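PDB 2A6P: possible phosphoglycerate mutase GPM2 from Mycobacterium tuberculosis, which dephosphorylates a broad range of phosphate monoesters, sugar phosphates included, and can serve in vivo as a fructose-1,6-bisphosphatase that maintains gluconeogenesis. Local coordinates for residues Ala89-Glu97 and Trp111-Glu122; Val127-Val135 and Phe155-Trp163. All coordinates share one frame; numbering follows the deposited sequence.

Contact 1: Ala89-Glu97 and Trp111-Glu122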
loop_
_atom_site.group_PDB
_atom_site.type_symbol
_atom_site.label_atom_id
_atom_site.label_comp_id
_atom_site.label_asym_id
_atom_site.label_seq_id
_atom_site.Cartn_x
_atom_site.Cartn_y
_atom_site.Cartn_z
ATOM N N ALA A 89 -1.504 -20.446 -5.826
ATOM C CA ALA A 89 -0.216 -21.007 -5.426
ATOM C C ALA A 89 0.918 -20.001 -5.616
ATOM O O ALA A 89 0.823 -19.088 -6.439
ATOM C CB ALA A 89 0.066 -22.283 -6.223
ATOM N N GLU A 90 1.991 -20.146 -4.844
ATOM C CA GLU A 90 3.105 -19.218 -4.986
ATOM C C GLU A 90 3.757 -19.387 -6.348
ATOM O O GLU A 90 3.495 -20.357 -7.056
ATOM C CB GLU A 90 4.155 -19.451 -3.892
ATOM C CG GLU A 90 5.367 -18.520 -3.973
ATOM C CD GLU A 90 4.982 -17.045 -3.991
ATOM O OE1 GLU A 90 4.368 -16.575 -4.978
ATOM O OE2 GLU A 90 5.294 -16.354 -3.001
ATOM N N TRP A 91 4.593 -18.423 -6.710
ATOM C CA TRP A 91 5.325 -18.453 -7.967
ATOM C C TRP A 91 6.126 -19.754 -7.969
ATOM O O TRP A 91 6.787 -20.058 -6.988
ATOM C CB TRP A 91 6.297 -17.263 -8.011
ATOM C CG TRP A 91 6.816 -16.900 -9.369
ATOM C CD1 TRP A 91 7.397 -17.734 -10.281
ATOM C CD2 TRP A 91 6.822 -15.587 -9.961
ATOM N NE1 TRP A 91 7.760 -17.026 -11.402
ATOM C CE2 TRP A 91 7.420 -15.708 -11.235
ATOM C CE3 TRP A 91 6.378 -14.322 -9.537
ATOM C CZ2 TRP A 91 7.588 -14.608 -12.097
ATOM C CZ3 TRP A 91 6.545 -13.223 -10.396
ATOM C CH2 TRP A 91 7.144 -13.379 -11.661
ATOM N N ASP A 92 6.051 -20.530 -9.048
ATOM C CA ASP A 92 6.822 -21.776 -9.153
ATOM C C ASP A 92 8.281 -21.386 -9.365
ATOM O O ASP A 92 8.638 -20.892 -10.432
ATOM C CB ASP A 92 6.347 -22.603 -10.340
ATOM C CG ASP A 92 7.163 -23.872 -10.531
ATOM O OD1 ASP A 92 8.117 -24.103 -9.752
ATOM O OD2 ASP A 92 6.849 -24.632 -11.468
ATOM N N TYR A 93 9.125 -21.609 -8.362
ATOM C CA TYR A 93 10.530 -21.220 -8.457
ATOM C C TYR A 93 11.463 -22.155 -9.203
ATOM O O TYR A 93 12.643 -21.852 -9.355
ATOM C CB TYR A 93 11.091 -20.954 -7.058
ATOM C CG TYR A 93 10.368 -19.829 -6.338
ATOM C CD1 TYR A 93 9.552 -20.089 -5.235
ATOM C CD2 TYR A 93 10.498 -18.503 -6.769
ATOM C CE1 TYR A 93 8.880 -19.058 -4.570
ATOM C CE2 TYR A 93 9.831 -17.462 -6.120
ATOM C CZ TYR A 93 9.023 -17.746 -5.021
ATOM O OH TYR A 93 8.366 -16.716 -4.389
ATOM N N GLY A 94 10.946 -23.279 -9.678
ATOM C CA GLY A 94 11.788 -24.211 -10.410
ATOM C C GLY A 94 13.167 -24.438 -9.805
ATOM O O GLY A 94 13.293 -24.819 -8.645
ATOM N N SER A 95 14.208 -24.176 -10.586
ATOM C CA SER A 95 15.585 -24.386 -10.145
ATOM C C SER A 95 15.985 -23.587 -8.905
ATOM O O SER A 95 16.859 -24.006 -8.144
ATOM C CB SER A 95 16.555 -24.031 -11.283
ATOM O OG SER A 95 16.182 -24.635 -12.513
ATOM N N TYR A 96 15.354 -22.433 -8.708
ATOM C CA TYR A 96 15.679 -21.565 -7.583
ATOM C C TYR A 96 15.010 -21.926 -6.254
ATOM O O TYR A 96 15.290 -21.323 -5.216
ATOM C CB TYR A 96 15.358 -20.120 -7.965
ATOM C CG TYR A 96 16.244 -19.551 -9.059
ATOM C CD1 TYR A 96 15.961 -18.309 -9.628
ATOM C CD2 TYR A 96 17.374 -20.235 -9.507
ATOM C CE1 TYR A 96 16.772 -17.761 -10.612
ATOM C CE2 TYR A 96 18.201 -19.690 -10.502
ATOM C CZ TYR A 96 17.891 -18.451 -11.048
ATOM O OH TYR A 96 18.694 -17.897 -12.026
ATOM N N GLU A 97 14.127 -22.909 -6.280
ATOM C CA GLU A 97 13.458 -23.344 -5.061
ATOM C C GLU A 97 14.495 -23.501 -3.940
ATOM O O GLU A 97 15.526 -24.144 -4.117
ATOM C CB GLU A 97 12.768 -24.687 -5.314
ATOM C CG GLU A 97 11.996 -25.263 -4.135
ATOM C CD GLU A 97 10.677 -24.560 -3.913
ATOM O OE1 GLU A 97 10.190 -23.929 -4.876
ATOM O OE2 GLU A 97 10.123 -24.648 -2.793
ATOM N N TRP A 111 19.108 -10.183 -10.833
ATOM C CA TRP A 111 17.844 -10.911 -10.699
ATOM C C TRP A 111 16.766 -10.349 -9.767
ATOM O O TRP A 111 17.039 -9.910 -8.646
ATOM C CB TRP A 111 18.113 -12.351 -10.267
ATOM C CG TRP A 111 16.867 -13.202 -10.213
ATOM C CD1 TRP A 111 16.296 -13.900 -11.248
ATOM C CD2 TRP A 111 16.037 -13.435 -9.069
ATOM N NE1 TRP A 111 15.162 -14.555 -10.812
ATOM C CE2 TRP A 111 14.981 -14.283 -9.481
ATOM C CE3 TRP A 111 16.081 -13.006 -7.735
ATOM C CZ2 TRP A 111 13.977 -14.712 -8.602
ATOM C CZ3 TRP A 111 15.084 -13.433 -6.862
ATOM C CH2 TRP A 111 14.045 -14.278 -7.300
ATOM N N LEU A 112 15.533 -10.380 -10.267
ATOM C CA LEU A 112 14.328 -9.990 -9.535
ATOM C C LEU A 112 13.336 -10.952 -10.158
ATOM O O LEU A 112 13.303 -11.095 -11.379
ATOM C CB LEU A 112 13.874 -8.563 -9.837
ATOM C CG LEU A 112 14.486 -7.372 -9.097
ATOM C CD1 LEU A 112 13.813 -6.102 -9.611
ATOM C CD2 LEU A 112 14.308 -7.504 -7.575
ATOM N N VAL A 113 12.544 -11.629 -9.341
ATOM C CA VAL A 113 11.597 -12.574 -9.899
ATOM C C VAL A 113 10.674 -11.857 -10.880
ATOM O O VAL A 113 10.271 -12.422 -11.897
ATOM C CB VAL A 113 10.772 -13.262 -8.780
ATOM C CG1 VAL A 113 9.956 -12.229 -8.006
ATOM C CG2 VAL A 113 9.874 -14.338 -9.384
ATOM N N TRP A 114 10.386 -10.595 -10.578
ATOM C CA TRP A 114 9.486 -9.756 -11.373
ATOM C C TRP A 114 9.882 -9.486 -12.817
ATOM O O TRP A 114 9.016 -9.269 -13.675
ATOM C CB TRP A 114 9.282 -8.414 -10.665
ATOM C CG TRP A 114 8.878 -8.619 -9.273
ATOM C CD1 TRP A 114 9.667 -8.524 -8.160
ATOM C CD2 TRP A 114 7.601 -9.083 -8.831
ATOM N NE1 TRP A 114 8.952 -8.911 -7.047
ATOM C CE2 TRP A 114 7.682 -9.260 -7.432
ATOM C CE3 TRP A 114 6.392 -9.369 -9.485
ATOM C CZ2 TRP A 114 6.598 -9.718 -6.672
ATOM C CZ3 TRP A 114 5.314 -9.822 -8.729
ATOM C CH2 TRP A 114 5.426 -9.994 -7.336
ATOM N N THR A 115 11.183 -9.487 -13.084
ATOM C CA THR A 115 11.682 -9.224 -14.425
ATOM C C THR A 115 12.311 -10.462 -15.090
ATOM O O THR A 115 12.267 -10.605 -16.319
ATOM C CB THR A 115 12.717 -8.090 -14.379
ATOM O OG1 THR A 115 13.740 -8.424 -13.431
ATOM C CG2 THR A 115 12.057 -6.784 -13.955
ATOM N N HIS A 116 12.877 -11.361 -14.287
ATOM C CA HIS A 116 13.526 -12.550 -14.839
ATOM C C HIS A 116 12.711 -13.839 -14.831
ATOM O O HIS A 116 12.724 -14.603 -15.801
ATOM C CB HIS A 116 14.837 -12.828 -14.103
ATOM C CG HIS A 116 15.793 -11.678 -14.098
ATOM N ND1 HIS A 116 17.159 -11.854 -14.119
ATOM C CD2 HIS A 116 15.586 -10.342 -14.056
ATOM C CE1 HIS A 116 17.753 -10.674 -14.095
ATOM N NE2 HIS A 116 16.821 -9.740 -14.056
ATOM N N GLY A 117 12.005 -14.095 -13.737
ATOM C CA GLY A 117 11.256 -15.331 -13.660
ATOM C C GLY A 117 12.195 -16.391 -13.096
ATOM O O GLY A 117 13.293 -16.065 -12.620
ATOM N N CYS A 118 11.793 -17.658 -13.163
ATOM C CA CYS A 118 12.616 -18.731 -12.618
ATOM C C CYS A 118 12.884 -19.851 -13.618
ATOM O O CYS A 118 11.970 -20.338 -14.281
ATOM C CB CYS A 118 11.941 -19.315 -11.375
ATOM S SG CYS A 118 11.478 -18.082 -10.133
ATOM N N PRO A 119 14.153 -20.277 -13.734
ATOM C CA PRO A 119 14.505 -21.352 -14.665
ATOM C C PRO A 119 13.914 -22.698 -14.227
ATOM O O PRO A 119 14.125 -23.145 -13.089
ATOM C CB PRO A 119 16.031 -21.328 -14.653
ATOM C CG PRO A 119 16.356 -20.833 -13.276
ATOM C CD PRO A 119 15.357 -19.735 -13.071
ATOM N N ALA A 120 13.161 -23.323 -15.137
ATOM C CA ALA A 120 12.500 -24.606 -14.891
ATOM C C ALA A 120 11.246 -24.416 -14.042
ATOM O O ALA A 120 10.729 -25.380 -13.470
ATOM C CB ALA A 120 13.460 -25.585 -14.194
ATOM N N GLY A 121 10.776 -23.171 -13.958
ATOM C CA GLY A 121 9.584 -22.846 -13.192
ATOM C C GLY A 121 8.680 -21.916 -13.987
ATOM O O GLY A 121 8.635 -22.004 -15.213
ATOM N N GLU A 122 7.963 -21.021 -13.305
ATOM C CA GLU A 122 7.068 -20.093 -13.996
ATOM C C GLU A 122 7.772 -18.852 -14.509
ATOM O O GLU A 122 8.646 -18.293 -13.844
ATOM C CB GLU A 122 5.912 -19.648 -13.091
ATOM C CG GLU A 122 4.870 -20.710 -12.829
ATOM C CD GLU A 122 3.699 -20.190 -12.025
ATOM O OE1 GLU A 122 2.700 -19.761 -12.637
ATOM O OE2 GLU A 122 3.782 -20.198 -10.782
#
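Hydrogen bonds tie Trp91 and Asp92 to Glu122. With CG of Trp91 anti to the backbone N (chi1 -162°), the indole swings onto Val113 and Glu122, and its NE1 donates to Glu122 O (2.9 Å, 167°) in the ring plane; Cys118 N reaches that oxygen from the opposite face of its carbonyl. Glu122 closes a two-way pairing with Asp92: its N donates to Asp92 O, and its OE2 accepts from Asp92 N (2.9 Å) through the anti lone pair, leaving OE1 to a salt bridge with Arg130. Pro119 O is gripped twice by Ser95, by N at 2.7 Å and by OG at 2.6 Å. The rings pack by CH-pi, edge-to-face and sulfur-aromatic contacts. Val113 CG2 covers one face of the Trp91 indole, whose edge points at the face of Trp114 (planes at 88°). Tyr96 turns its edge to the five-membered ring of Trp111, and Pro119 CD lies over the Tyr96 face. Cys118 SG meets the edge of Tyr93, 3.5 Å from CD2. The loop carrying Glu90, by similarity the proton donor/acceptor, thus packs against helix 113-116 and the turn after it, flanked by helices 101-105, 124-141 and 153-163.

Contact 2: Val127-Val135 and Phe155-Trp163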
loop_
_atom_site.group_PDB
_atom_site.type_symbol
_atom_site.label_atom_id
_atom_site.label_comp_id
_atom_site.label_asym_id
_atom_site.label_seq_id
_atom_site.Cartn_x
_atom_site.Cartn_y
_atom_site.Cartn_z
ATOM N N VAL A 127 2.840 -16.036 -14.800
ATOM C CA VAL A 127 2.272 -15.540 -13.557
ATOM C C VAL A 127 1.382 -14.346 -13.848
ATOM O O VAL A 127 0.386 -14.133 -13.156
ATOM C CB VAL A 127 3.362 -15.171 -12.545
ATOM C CG1 VAL A 127 2.719 -14.656 -11.256
ATOM C CG2 VAL A 127 4.212 -16.402 -12.239
ATOM N N ASN A 128 1.726 -13.584 -14.881
ATOM C CA ASN A 128 0.927 -12.427 -15.290
ATOM C C ASN A 128 -0.491 -12.893 -15.616
ATOM O O ASN A 128 -1.472 -12.280 -15.196
ATOM C CB ASN A 128 1.543 -11.781 -16.535
ATOM C CG ASN A 128 0.719 -10.622 -17.067
ATOM O OD1 ASN A 128 -0.388 -10.806 -17.571
ATOM N ND2 ASN A 128 1.258 -9.418 -16.952
ATOM N N ASP A 129 -0.581 -13.990 -16.368
ATOM C CA ASP A 129 -1.865 -14.566 -16.763
ATOM C C ASP A 129 -2.586 -15.202 -15.590
ATOM O O ASP A 129 -3.804 -15.101 -15.482
ATOM C CB ASP A 129 -1.676 -15.625 -17.844
ATOM C CG ASP A 129 -0.865 -15.125 -18.999
ATOM O OD1 ASP A 129 -1.086 -13.972 -19.425
ATOM O OD2 ASP A 129 -0.004 -15.889 -19.484
ATOM N N ARG A 130 -1.841 -15.871 -14.715
ATOM C CA ARG A 130 -2.464 -16.491 -13.551
ATOM C C ARG A 130 -3.040 -15.390 -12.651
ATOM O O ARG A 130 -4.152 -15.517 -12.103
ATOM C CB ARG A 130 -1.447 -17.339 -12.781
ATOM C CG ARG A 130 -2.114 -18.352 -11.889
ATOM C CD ARG A 130 -1.294 -19.624 -11.712
ATOM N NE ARG A 130 -0.511 -19.610 -10.482
ATOM C CZ ARG A 130 0.630 -18.957 -10.339
ATOM N NH1 ARG A 130 1.117 -18.275 -11.363
ATOM N NH2 ARG A 130 1.264 -18.962 -9.177
ATOM N N ALA A 131 -2.277 -14.307 -12.517
ATOM C CA ALA A 131 -2.690 -13.164 -11.713
ATOM C C ALA A 131 -3.967 -12.549 -12.277
ATOM O O ALA A 131 -4.900 -12.253 -11.531
ATOM C CB ALA A 131 -1.581 -12.127 -11.678
ATOM N N ASP A 132 -4.016 -12.356 -13.590
ATOM C CA ASP A 132 -5.209 -11.777 -14.205
ATOM C C ASP A 132 -6.434 -12.672 -14.021
ATOM O O ASP A 132 -7.535 -12.177 -13.765
ATOM C CB ASP A 132 -4.982 -11.501 -15.696
ATOM C CG ASP A 132 -4.034 -10.325 -15.937
ATOM O OD1 ASP A 132 -4.135 -9.322 -15.193
ATOM O OD2 ASP A 132 -3.197 -10.395 -16.870
ATOM N N SER A 133 -6.254 -13.983 -14.147
ATOM C CA SER A 133 -7.381 -14.896 -13.964
ATOM C C SER A 133 -7.913 -14.741 -12.534
ATOM O O SER A 133 -9.130 -14.757 -12.304
ATOM C CB SER A 133 -6.957 -16.358 -14.208
ATOM O OG SER A 133 -6.550 -16.587 -15.555
ATOM N N ALA A 134 -6.990 -14.584 -11.581
ATOM C CA ALA A 134 -7.353 -14.423 -10.174
ATOM C C ALA A 134 -8.170 -13.147 -9.976
ATOM O O ALA A 134 -9.159 -13.147 -9.248
ATOM C CB ALA A 134 -6.092 -14.389 -9.295
ATOM N N VAL A 135 -7.749 -12.064 -10.620
ATOM C CA VAL A 135 -8.474 -10.800 -10.525
ATOM C C VAL A 135 -9.879 -10.974 -11.140
ATOM O O VAL A 135 -10.877 -10.471 -10.604
ATOM C CB VAL A 135 -7.724 -9.677 -11.268
ATOM C CG1 VAL A 135 -8.609 -8.432 -11.376
ATOM C CG2 VAL A 135 -6.426 -9.349 -10.530
ATOM N N PHE A 155 2.904 -14.011 -5.264
ATOM C CA PHE A 155 1.639 -14.075 -5.988
ATOM C C PHE A 155 0.638 -13.012 -5.525
ATOM O O PHE A 155 -0.031 -12.400 -6.345
ATOM C CB PHE A 155 0.985 -15.456 -5.905
ATOM C CG PHE A 155 -0.203 -15.600 -6.833
ATOM C CD1 PHE A 155 -0.024 -15.572 -8.215
ATOM C CD2 PHE A 155 -1.508 -15.659 -6.330
ATOM C CE1 PHE A 155 -1.134 -15.596 -9.086
ATOM C CE2 PHE A 155 -2.621 -15.682 -7.197
ATOM C CZ PHE A 155 -2.432 -15.650 -8.569
ATOM N N SER A 156 0.529 -12.796 -4.215
ATOM C CA SER A 156 -0.384 -11.769 -3.706
ATOM C C SER A 156 -0.007 -10.419 -4.325
ATOM O O SER A 156 -0.868 -9.644 -4.730
ATOM C CB SER A 156 -0.307 -11.680 -2.179
ATOM O OG SER A 156 -0.838 -12.843 -1.559
ATOM N N ARG A 157 1.288 -10.134 -4.382
ATOM C CA ARG A 157 1.767 -8.893 -4.971
ATOM C C ARG A 157 1.421 -8.853 -6.447
ATOM O O ARG A 157 1.173 -7.783 -7.005
ATOM C CB ARG A 157 3.277 -8.786 -4.877
ATOM C CG ARG A 157 3.879 -8.645 -3.511
ATOM C CD ARG A 157 5.316 -8.256 -3.781
ATOM N NE ARG A 157 6.230 -8.657 -2.740
ATOM C CZ ARG A 157 7.521 -8.361 -2.754
ATOM N NH1 ARG A 157 8.023 -7.654 -3.761
ATOM N NH2 ARG A 157 8.299 -8.788 -1.773
ATOM N N ALA A 158 1.451 -10.025 -7.080
ATOM C CA ALA A 158 1.137 -10.142 -8.496
ATOM C C ALA A 158 -0.313 -9.741 -8.676
ATOM O O ALA A 158 -0.649 -8.962 -9.570
ATOM C CB ALA A 158 1.340 -11.584 -8.971
ATOM N N VAL A 159 -1.179 -10.295 -7.835
ATOM C CA VAL A 159 -2.597 -9.967 -7.919
ATOM C C VAL A 159 -2.817 -8.471 -7.714
ATOM O O VAL A 159 -3.546 -7.838 -8.469
ATOM C CB VAL A 159 -3.409 -10.744 -6.883
ATOM C CG1 VAL A 159 -4.862 -10.263 -6.886
ATOM C CG2 VAL A 159 -3.334 -12.241 -7.210
ATOM N N ILE A 160 -2.168 -7.907 -6.702
ATOM C CA ILE A 160 -2.292 -6.472 -6.417
ATOM C C ILE A 160 -1.809 -5.626 -7.590
ATOM O O ILE A 160 -2.487 -4.678 -8.001
ATOM C CB ILE A 160 -1.484 -6.088 -5.160
ATOM C CG1 ILE A 160 -2.111 -6.743 -3.924
ATOM C CG2 ILE A 160 -1.420 -4.576 -5.014
ATOM C CD1 ILE A 160 -1.293 -6.567 -2.684
ATOM N N THR A 161 -0.630 -5.965 -8.117
ATOM C CA THR A 161 -0.062 -5.233 -9.246
ATOM C C THR A 161 -1.017 -5.235 -10.432
ATOM O O THR A 161 -1.145 -4.237 -11.131
ATOM C CB THR A 161 1.278 -5.848 -9.693
ATOM O OG1 THR A 161 2.209 -5.805 -8.606
ATOM C CG2 THR A 161 1.858 -5.076 -10.862
ATOM N N ARG A 162 -1.685 -6.364 -10.652
ATOM C CA ARG A 162 -2.625 -6.490 -11.759
ATOM C C ARG A 162 -3.947 -5.808 -11.444
ATOM O O ARG A 162 -4.605 -5.271 -12.341
ATOM C CB ARG A 162 -2.846 -7.968 -12.093
ATOM C CG ARG A 162 -1.565 -8.678 -12.545
ATOM C CD ARG A 162 -0.935 -7.949 -13.724
ATOM N NE ARG A 162 -1.823 -7.945 -14.884
ATOM C CZ ARG A 162 -1.656 -7.176 -15.953
ATOM N NH1 ARG A 162 -0.632 -6.331 -16.013
ATOM N NH2 ARG A 162 -2.507 -7.261 -16.965
ATOM N N TRP A 163 -4.341 -5.832 -10.175
ATOM C CA TRP A 163 -5.578 -5.171 -9.780
ATOM C C TRP A 163 -5.484 -3.703 -10.189
ATOM O O TRP A 163 -6.441 -3.135 -10.728
ATOM C CB TRP A 163 -5.804 -5.259 -8.265
ATOM C CG TRP A 163 -7.028 -4.514 -7.823
ATOM C CD1 TRP A 163 -7.084 -3.233 -7.352
ATOM C CD2 TRP A 163 -8.385 -4.985 -7.864
ATOM N NE1 TRP A 163 -8.390 -2.874 -7.094
ATOM C CE2 TRP A 163 -9.210 -3.929 -7.402
ATOM C CE3 TRP A 163 -8.987 -6.195 -8.252
ATOM C CZ2 TRP A 163 -10.602 -4.048 -7.310
ATOM C CZ3 TRP A 163 -10.375 -6.313 -8.162
ATOM C CH2 TRP A 163 -11.165 -5.240 -7.693
#
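Arg162 reaches Asp132 by folding its chain: CG, set beside the backbone N, rests on Ala131 CB (3.6 Å), and the bends at chi2 and chi3 then bring the guanidinium to the carboxylate. Phe155 instead holds CG anti to its backbone N (chi1 -171°), which carries its ring across to helix 127-135. The salt bridge is led by Arg162 NE, which meets Asp132 OD1 on the syn side at 2.7 Å and 164°, within the guanidinium plane; NH2 adds only weak bonds to the two carboxylate oxygens. Ala131 is a knob among Phe155, Ala158, Val159 and Arg162, its CB 4.0 Å from Ala158 CB. Phe155 in turn enters the hole formed by Val127, Arg130, Ala131 and Ala134, with CZ 3.9 Å from Ala134 CB. Its CE1 lies over the centre of one guanidinium face of Arg130; beside the salt bridge to Glu122, Arg130 NH2 probably hydrogen-bonds Ala89 O. Farther along, Val135 CG1 touches Trp163 CE3 at 3.9 Å. Small residues at the crossing let the axes approach to 8.6 Å at -70°. This knobs-into-holes packing joins two helices alongside the central sheet of the histidine phosphatase fold, with Phe155 next to Glu90, the probable proton donor/acceptor.

Contact 1 precedes contact 2 along the chain, their centres about 15 Å apart, and both belong to the histidine phosphatase fold. Helix 124-141 begins just after segment 111-122, and in sequence strand 147-151 of the central sheet separates the two helices of contact 2. Arg130 joins the contacts directly, packing on Phe155 in contact 2 while its guanidinium bonds to both segments of contact 1. Trp91 also packs on Val127. Glu90 makes a second connection, its carboxylate accepting from the backbone N atoms of His154 and Phe155 at the start of helix 153-163, an arrangement consistent with this helix holding the probable proton donor/acceptor near His152 and His18.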